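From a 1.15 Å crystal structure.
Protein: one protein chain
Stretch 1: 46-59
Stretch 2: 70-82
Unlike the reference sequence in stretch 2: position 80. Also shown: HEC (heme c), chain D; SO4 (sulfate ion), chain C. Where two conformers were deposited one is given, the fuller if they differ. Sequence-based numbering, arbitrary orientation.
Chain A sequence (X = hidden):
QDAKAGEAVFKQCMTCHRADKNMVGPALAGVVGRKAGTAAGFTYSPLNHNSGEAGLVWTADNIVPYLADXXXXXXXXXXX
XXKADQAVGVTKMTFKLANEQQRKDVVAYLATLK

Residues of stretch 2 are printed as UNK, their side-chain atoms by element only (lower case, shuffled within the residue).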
# COMPACT_ATOMS: atom_id res chain seq x y z
N PRO A 46 -5.31 8.50 -9.31
CA PRO A 46 -5.14 7.75 -10.59
C PRO A 46 -4.02 6.73 -10.49
O PRO A 46 -4.19 5.61 -10.97
CB PRO A 46 -4.86 8.85 -11.60
CG PRO A 46 -5.60 10.05 -11.04
CD PRO A 46 -5.42 9.96 -9.56
N LEU A 47 -2.87 7.07 -9.93
CA LEU A 47 -1.74 6.15 -9.94
C LEU A 47 -2.06 4.88 -9.13
O LEU A 47 -1.80 3.76 -9.56
CB LEU A 47 -0.50 6.87 -9.42
CG LEU A 47 0.79 6.07 -9.40
CD1 LEU A 47 1.14 5.55 -10.79
CD2 LEU A 47 1.91 6.92 -8.82
N ASN A 48 -2.62 5.07 -7.92
CA ASN A 48 -2.94 3.91 -7.06
C ASN A 48 -4.07 3.11 -7.68
O ASN A 48 -4.08 1.88 -7.61
CB ASN A 48 -3.12 4.39 -5.61
CG ASN A 48 -3.06 3.38 -4.48
OD1 ASN A 48 -2.67 3.75 -3.36
ND2 ASN A 48 -3.44 2.14 -4.72
N HIS A 49 -5.07 3.78 -8.26
CA HIS A 49 -6.18 3.10 -8.94
C HIS A 49 -5.68 2.31 -10.14
O HIS A 49 -6.01 1.12 -10.30
CB HIS A 49 -7.21 4.11 -9.39
CG HIS A 49 -8.26 3.55 -10.27
ND1 HIS A 49 -9.39 2.92 -9.74
CD2 HIS A 49 -8.35 3.50 -11.63
CE1 HIS A 49 -10.13 2.55 -10.77
NE2 HIS A 49 -9.53 2.85 -11.89
N ASN A 50 -4.93 2.97 -11.04
CA ASN A 50 -4.51 2.36 -12.29
C ASN A 50 -3.65 1.16 -12.03
O ASN A 50 -3.70 0.16 -12.77
CB ASN A 50 -3.75 3.37 -13.14
CG ASN A 50 -4.65 4.45 -13.73
OD1 ASN A 50 -5.85 4.37 -13.64
ND2 ASN A 50 -4.04 5.46 -14.29
N SER A 51 -2.83 1.19 -10.99
CA SER A 51 -1.98 0.04 -10.68
C SER A 51 -2.83 -1.21 -10.40
O SER A 51 -2.54 -2.28 -10.93
CB SER A 51 -1.07 0.39 -9.51
OG SER A 51 -0.18 1.43 -9.85
N GLY A 52 -3.89 -1.07 -9.59
CA GLY A 52 -4.76 -2.22 -9.34
C GLY A 52 -5.44 -2.69 -10.60
O GLY A 52 -5.59 -3.92 -10.82
N GLU A 53 -5.89 -1.74 -11.45
CA GLU A 53 -6.57 -2.14 -12.68
C GLU A 53 -5.64 -2.88 -13.60
O GLU A 53 -6.14 -3.69 -14.42
CB GLU A 53 -7.19 -0.91 -13.34
CG GLU A 53 -8.43 -0.44 -12.63
CD GLU A 53 -9.60 -1.40 -12.47
OE1 GLU A 53 -9.66 -2.43 -13.13
OE2 GLU A 53 -10.53 -1.16 -11.67
N ALA A 54 -4.36 -2.67 -13.50
CA ALA A 54 -3.31 -3.32 -14.28
C ALA A 54 -2.89 -4.65 -13.67
O ALA A 54 -1.98 -5.28 -14.22
CB ALA A 54 -2.13 -2.40 -14.51
N GLY A 55 -3.48 -5.04 -12.56
CA GLY A 55 -3.26 -6.35 -11.96
C GLY A 55 -2.43 -6.36 -10.71
O GLY A 55 -2.10 -7.41 -10.18
N LEU A 56 -2.13 -5.18 -10.11
CA LEU A 56 -1.38 -5.18 -8.87
C LEU A 56 -2.25 -5.67 -7.70
O LEU A 56 -3.32 -5.16 -7.44
CB LEU A 56 -0.88 -3.75 -8.54
CG LEU A 56 -0.08 -3.63 -7.24
CD1 LEU A 56 1.20 -4.49 -7.23
CD2 LEU A 56 0.28 -2.18 -6.99
N VAL A 57 -1.71 -6.69 -7.00
CA VAL A 57 -2.29 -7.26 -5.81
C VAL A 57 -1.29 -7.06 -4.67
O VAL A 57 -0.08 -7.27 -4.84
CB VAL A 57 -2.62 -8.75 -6.02
CG1 VAL A 57 -3.04 -9.41 -4.71
CG2 VAL A 57 -3.65 -8.93 -7.12
N TRP A 58 -1.81 -6.69 -3.51
CA TRP A 58 -0.98 -6.45 -2.35
C TRP A 58 -0.64 -7.73 -1.59
O TRP A 58 -1.01 -7.96 -0.44
CB TRP A 58 -1.63 -5.43 -1.43
CG TRP A 58 -1.59 -4.02 -1.98
CD1 TRP A 58 -2.67 -3.16 -2.09
CD2 TRP A 58 -0.44 -3.30 -2.49
NE1 TRP A 58 -2.24 -1.97 -2.62
CE2 TRP A 58 -0.91 -2.03 -2.88
CE3 TRP A 58 0.90 -3.59 -2.66
CZ2 TRP A 58 -0.04 -1.07 -3.41
CZ3 TRP A 58 1.76 -2.65 -3.20
CH2 TRP A 58 1.27 -1.40 -3.58
N THR A 59 0.13 -8.55 -2.25
CA THR A 59 0.85 -9.63 -1.61
C THR A 59 1.93 -9.03 -0.70
O THR A 59 2.34 -7.88 -0.90
CB THR A 59 1.54 -10.55 -2.63
OG1 THR A 59 2.46 -9.73 -3.33
CG2 THR A 59 0.55 -11.15 -3.61
N UNK A 70 6.17 4.77 -2.36
CA UNK A 70 4.93 4.46 -3.07
C UNK A 70 4.94 4.90 -4.52
O UNK A 70 4.54 4.13 -5.41
c UNK A 70 3.89 5.19 -2.23
c UNK A 70 4.44 5.06 -0.81
c UNK A 70 5.90 5.31 -1.02
N UNK A 71 5.36 6.15 -4.78
CA UNK A 71 5.30 6.63 -6.16
C UNK A 71 6.19 5.80 -7.06
O UNK A 71 5.81 5.43 -8.18
c UNK A 71 4.66 9.04 -5.60
o UNK A 71 3.48 8.76 -5.54
c UNK A 71 5.67 8.13 -6.23
n UNK A 71 5.11 10.23 -5.13
N UNK A 72 7.41 5.54 -6.63
CA UNK A 72 8.36 4.84 -7.52
C UNK A 72 7.89 3.41 -7.75
O UNK A 72 8.00 2.85 -8.85
c UNK A 72 9.77 4.83 -6.93
N UNK A 73 7.37 2.76 -6.70
CA UNK A 73 6.95 1.35 -6.86
C UNK A 73 5.82 1.27 -7.87
O UNK A 73 5.80 0.37 -8.71
c UNK A 73 4.18 -2.15 -6.02
c UNK A 73 5.09 -3.19 -5.97
c UNK A 73 4.65 -0.88 -5.82
c UNK A 73 6.53 0.81 -5.47
c UNK A 73 5.98 -0.60 -5.61
c UNK A 73 6.88 -1.67 -5.53
c UNK A 73 6.44 -2.96 -5.70
N UNK A 74 4.78 2.10 -7.69
CA UNK A 74 3.63 2.01 -8.58
C UNK A 74 3.99 2.36 -10.03
O UNK A 74 3.52 1.71 -10.95
c UNK A 74 2.52 2.92 -8.04
c UNK A 74 0.98 3.61 -6.15
c UNK A 74 1.96 2.53 -6.67
c UNK A 74 1.26 1.19 -6.66
N UNK A 75 4.84 3.36 -10.21
CA UNK A 75 5.26 3.72 -11.58
C UNK A 75 6.03 2.58 -12.21
O UNK A 75 5.87 2.29 -13.40
c UNK A 75 5.28 6.23 -11.25
c UNK A 75 6.20 7.40 -11.04
n UNK A 75 4.87 9.27 -11.96
c UNK A 75 6.08 4.99 -11.59
c UNK A 75 5.46 8.66 -10.71
N UNK A 76 6.91 1.91 -11.44
CA UNK A 76 7.70 0.82 -11.97
C UNK A 76 6.79 -0.33 -12.33
O UNK A 76 6.96 -0.96 -13.36
n UNK A 76 11.53 -3.23 -9.15
c UNK A 76 10.37 -1.25 -10.13
c UNK A 76 8.73 0.40 -10.93
c UNK A 76 9.56 -0.80 -11.34
c UNK A 76 11.42 -2.31 -10.32
N UNK A 77 5.77 -0.62 -11.53
CA UNK A 77 4.86 -1.74 -11.77
C UNK A 77 4.17 -1.49 -13.09
O UNK A 77 4.10 -2.36 -13.96
c UNK A 77 1.62 -2.68 -11.49
c UNK A 77 3.11 -4.27 -10.52
c UNK A 77 2.21 -5.26 -10.82
c UNK A 77 0.75 -3.69 -11.83
c UNK A 77 3.87 -1.88 -10.62
c UNK A 77 1.03 -4.97 -11.45
c UNK A 77 2.83 -2.95 -10.91
N UNK A 78 3.59 -0.31 -13.26
CA UNK A 78 2.88 -0.00 -14.49
C UNK A 78 3.83 0.01 -15.69
O UNK A 78 3.44 -0.48 -16.77
c UNK A 78 0.88 1.28 -13.49
c UNK A 78 0.44 2.65 -13.04
c UNK A 78 -0.23 0.56 -14.25
c UNK A 78 2.18 1.35 -14.33
N UNK A 79 5.02 0.54 -15.52
CA UNK A 79 5.94 0.59 -16.68
C UNK A 79 6.32 -0.79 -17.17
O UNK A 79 6.34 -1.01 -18.37
o UNK A 79 6.74 2.76 -15.96
c UNK A 79 7.15 1.43 -16.29
c UNK A 79 8.09 1.55 -17.47
N UNK A 80 6.59 -1.69 -16.25
CA UNK A 80 6.93 -3.06 -16.61
C UNK A 80 5.76 -3.78 -17.26
O UNK A 80 5.97 -4.71 -18.03
c UNK A 80 7.48 -3.75 -15.35
c UNK A 80 9.70 -3.71 -13.84
c UNK A 80 8.95 -3.43 -15.12
o UNK A 80 9.28 -4.50 -12.97
o UNK A 80 10.81 -3.11 -13.65
N UNK A 81 4.51 -3.37 -16.98
CA UNK A 81 3.37 -3.92 -17.71
C UNK A 81 3.16 -3.26 -19.06
O UNK A 81 2.14 -3.57 -19.68
n UNK A 81 1.92 -8.25 -14.89
c UNK A 81 1.98 -4.54 -15.60
c UNK A 81 2.16 -6.82 -14.46
c UNK A 81 2.07 -3.74 -16.90
c UNK A 81 2.28 -6.00 -15.75
N UNK A 82 4.04 -2.39 -19.54
CA UNK A 82 3.85 -1.66 -20.79
C UNK A 82 2.84 -0.55 -20.69
O UNK A 82 2.25 -0.11 -21.67
FE HEC D . -0.47 4.32 3.53
CHA HEC D . -2.20 3.76 0.61
CHB HEC D . 0.08 0.99 3.88
CHC HEC D . 1.52 4.93 6.24
CHD HEC D . -1.36 7.58 3.44
NA HEC D . -0.95 2.73 2.45
C1A HEC D . -1.62 2.67 1.26
C2A HEC D . -1.61 1.35 0.71
C3A HEC D . -1.03 0.55 1.62
C4A HEC D . -0.59 1.41 2.72
CMA HEC D . -0.76 -0.94 1.55
CAA HEC D . -2.32 0.88 -0.57
CBA HEC D . -3.75 0.52 -0.20
CGA HEC D . -4.64 0.10 -1.33
O1A HEC D . -4.24 0.07 -2.51
O2A HEC D . -5.83 -0.22 -1.00
NB HEC D . 0.58 3.19 4.77
C1B HEC D . 0.62 1.78 4.83
C2B HEC D . 1.35 1.35 5.95
C3B HEC D . 1.86 2.43 6.55
C4B HEC D . 1.32 3.61 5.86
CMB HEC D . 1.53 -0.12 6.31
CAB HEC D . 2.81 2.51 7.76
CBB HEC D . 4.22 1.89 7.44
NC HEC D . 0.05 5.95 4.60
C1C HEC D . 0.89 6.02 5.64
C2C HEC D . 0.93 7.35 6.18
C3C HEC D . 0.11 8.09 5.41
C4C HEC D . -0.42 7.22 4.40
CMC HEC D . 1.66 7.73 7.44
CAC HEC D . -0.33 9.54 5.54
CBC HEC D . 0.85 10.53 5.60
ND HEC D . -1.58 5.43 2.28
C1D HEC D . -1.86 6.79 2.47
C2D HEC D . -2.79 7.16 1.39
C3D HEC D . -3.00 6.14 0.57
C4D HEC D . -2.23 5.02 1.16
CMD HEC D . -3.36 8.62 1.31
CAD HEC D . -3.76 6.17 -0.69
CBD HEC D . -2.91 6.91 -1.76
CGD HEC D . -3.53 7.11 -3.12
O1D HEC D . -4.71 6.79 -3.38
O2D HEC D . -2.79 7.74 -3.93
S SO4 C . 8.29 11.37 -3.65
O1 SO4 C . 9.74 11.31 -3.25
O2 SO4 C . 7.96 10.75 -5.02
O3 SO4 C . 7.46 10.64 -2.62
O4 SO4 C . 7.98 12.80 -3.83
O HOH W 1 0.46 -8.67 -11.78

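Position 70 opens the helix with three side-chain carbons closing a ring onto the backbone N and touches nothing on stretch 1: Pro70. A first helical turn tolerates proline because its nitrogen need not donate a bond within the helix. Position 71 has two carbons, the second carrying one oxygen and one nitrogen; the oxygen lies 4.1 Å from Leu47 CD2. It is Asn71, whose amide can donate, ND2 to sulfate O2 at 2.9 Å. Position 72, a single carbon pointing away from stretch 1, is Ala72, small and suited to an exposed site.

At position 73 one carbon leads to a six-carbon ring without oxygen; one ring carbon lies 3.7 Å from Trp58 CZ3 and 4.0 Å from Leu56 CD1. This is Phe73, an apolar ring among apolar neighbours, oblique to Trp58 at 33°. Position 74 carries four carbons forked at the second, pointing toward stretch 1, with CB 3.8 Å from Leu47 CG and a branch carbon 3.5 Å from Leu56 CD2. It is Leu74, compact and branched, filling the space between them.

Position 75 has four carbons in a row ending in nitrogen, one carbon 4.2 Å from Leu47 CD1: Lys75, passing Leu47 with its aliphatic part. Position 76, built alike, reaches nothing on stretch 1; Lys76 suits this exposed site.

Position 77 repeats the carbon-plus-ring pattern, with Leu56 CB over one face, 3.9 Å from the centroid of the position 77 ring, a CH-pi contact suited to an aromatic: Phe77. Phe77 CZ comes within 3.4 Å of Leu56 N. Position 78, four carbons forked at the second, places one end carbon 3.5 Å from Ala54 CB and the other 3.7 Å from Leu47 CD1; Leu78 suits this buried apolar place.

Position 79, one carbon bearing an oxygen and a carbon, makes no contact: Thr79, whose OG1 donates to Lys75 O at 2.7 Å. Position 80, three carbons, the third with two oxygens, also makes none; charged Glu80, differing from the reference sequence, suits exposure. At position 81, four carbons end in nitrogen, one carbon 4.3 Å from Ala54 O: Lys81, exposed, its NZ joined weakly through water 1 to Gly55 O. Position 82, without side chain or contact, has positive phi, favouring Gly82.

No hydrogen bond crosses directly; apolar packing carries the contact. The helices cross at 39°, Leu47 a knob among Asn71, Leu74, Lys75 and Leu78. Stretch 1 turns at Gly55, bringing Leu56 against Phe73, Leu74 and Phe77, and Trp58 against Phe73 and Leu74. Trp58 NE1 and Asn48 ND2 donate to heme O1A, at 2.9 and 3.1 Å.

Stretch 2 70-82: PNAFLKKFLTEKG
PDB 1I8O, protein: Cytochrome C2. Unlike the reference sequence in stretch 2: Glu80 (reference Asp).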